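Local structure of positive phenol-degradative gene regulator (Ralstonia sp. E2, 5FRY) at residues G136-H139 with R140-G144. The protein senses phenols through this N-terminal domain and probably activates transcription of phenol-degradation genes as an ATP-dependent, DNA-binding enhancer-binding protein. Residues are numbered along the deposited sequence; the frame is centred on the assembly and turned at random.
Sequences GDVH and RQMFG
H139 lays one face of its imidazole against F143, one turn further along helix 134-143. CD2 of F143 stands over that face, displaced toward the rim, and lies 3.2 Å from CE1 of H139. The ring centroids are 4.7 Å apart and the planes meet at 31°, an oblique pair. CB of F143 adds a CH-pi contact, 4.0 Å from the imidazole centroid. With CG anti to the backbone N (chi1 -176°), the imidazole swings beside its own carbonyl carbon, toward the following turn. On a neighbouring flank V138 and M142 run side by side, CG1 of V138 at 4.0 Å from CG of M142.

In the backbone, i to i+3 bonds join the i to i+4 pattern set by R140 N to G136 O. M142 N bonds both V138 O (i to i+4) and, from above the carbonyl plane, H139 O (i to i+3, 3.0 Å); F143 N meets H139 O at 2.8 Å, nearly along the C=O axis. G144, with positive phi, is the first residue to leave helical backbone angles.

This helix of the V4R region in the phenol-sensing domain packs F143 on R51 and V55 of helix 44-58, while G136 comes within about 5 Å (nearest atoms) of the zinc held by C151, E174, C177 and C185. A weak hydrogen bond from R51 to ND1 of H139 and F143 over one face together probably limit imidazole rotation, and the nearby guanidinium probably disfavours its protonation.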
# COMPACT_ATOMS: atom_id res chain seq x y z
N GLY A 136 -12.22 -0.91 -6.89
CA GLY A 136 -13.13 -0.72 -8.02
C GLY A 136 -13.09 0.73 -8.47
O GLY A 136 -13.08 1.03 -9.66
N ASP A 137 -13.06 1.64 -7.50
CA ASP A 137 -12.85 3.07 -7.74
C ASP A 137 -11.59 3.35 -8.55
O ASP A 137 -11.63 4.12 -9.50
CB ASP A 137 -12.76 3.83 -6.41
CG ASP A 137 -14.12 4.20 -5.86
OD1 ASP A 137 -15.11 3.54 -6.22
OD2 ASP A 137 -14.19 5.16 -5.07
N VAL A 138 -10.46 2.74 -8.17
CA VAL A 138 -9.19 3.03 -8.82
C VAL A 138 -9.12 2.42 -10.21
O VAL A 138 -8.63 3.05 -11.15
CB VAL A 138 -7.97 2.52 -8.01
CG1 VAL A 138 -6.68 2.96 -8.70
CG2 VAL A 138 -8.02 3.05 -6.59
N HIS A 139 -9.61 1.19 -10.34
CA HIS A 139 -9.67 0.56 -11.65
C HIS A 139 -10.43 1.43 -12.63
O HIS A 139 -9.99 1.63 -13.77
CB HIS A 139 -10.34 -0.81 -11.58
CG HIS A 139 -10.33 -1.52 -12.89
ND1 HIS A 139 -9.27 -2.31 -13.29
CD2 HIS A 139 -11.21 -1.54 -13.91
CE1 HIS A 139 -9.52 -2.80 -14.49
NE2 HIS A 139 -10.69 -2.34 -14.89
N ARG A 140 -11.59 1.91 -12.19
CA ARG A 140 -12.48 2.67 -13.06
C ARG A 140 -11.80 3.92 -13.58
O ARG A 140 -12.06 4.36 -14.71
CB ARG A 140 -13.76 3.05 -12.31
CG ARG A 140 -15.02 2.43 -12.90
CD ARG A 140 -16.26 3.18 -12.45
NE ARG A 140 -16.18 4.58 -12.82
CZ ARG A 140 -16.62 5.08 -13.98
NH1 ARG A 140 -17.17 4.27 -14.88
NH2 ARG A 140 -16.51 6.37 -14.24
N GLN A 141 -10.92 4.49 -12.76
CA GLN A 141 -10.21 5.70 -13.14
C GLN A 141 -8.98 5.39 -13.99
O GLN A 141 -8.51 6.25 -14.74
CB GLN A 141 -9.81 6.48 -11.89
CG GLN A 141 -11.01 7.04 -11.14
CD GLN A 141 -10.62 8.00 -10.04
OE1 GLN A 141 -9.72 7.72 -9.24
NE2 GLN A 141 -11.28 9.16 -9.99
N MET A 142 -8.47 4.17 -13.91
CA MET A 142 -7.30 3.79 -14.70
C MET A 142 -7.65 3.15 -16.05
O MET A 142 -6.88 3.26 -17.01
CB MET A 142 -6.41 2.82 -13.92
CG MET A 142 -5.84 3.38 -12.61
SD MET A 142 -4.92 4.92 -12.78
CE MET A 142 -3.48 4.41 -13.73
N PHE A 143 -8.80 2.48 -16.13
CA PHE A 143 -9.15 1.66 -17.29
C PHE A 143 -10.57 1.91 -17.81
O PHE A 143 -10.96 1.36 -18.83
CB PHE A 143 -9.04 0.16 -16.96
CG PHE A 143 -7.65 -0.31 -16.59
CD1 PHE A 143 -6.70 -0.55 -17.57
CD2 PHE A 143 -7.32 -0.54 -15.26
CE1 PHE A 143 -5.42 -0.99 -17.22
CE2 PHE A 143 -6.05 -0.97 -14.91
CZ PHE A 143 -5.10 -1.21 -15.89
N GLY A 144 -11.35 2.71 -17.08
CA GLY A 144 -12.76 2.83 -17.38
C GLY A 144 -13.52 1.66 -16.79
O GLY A 144 -12.94 0.84 -16.07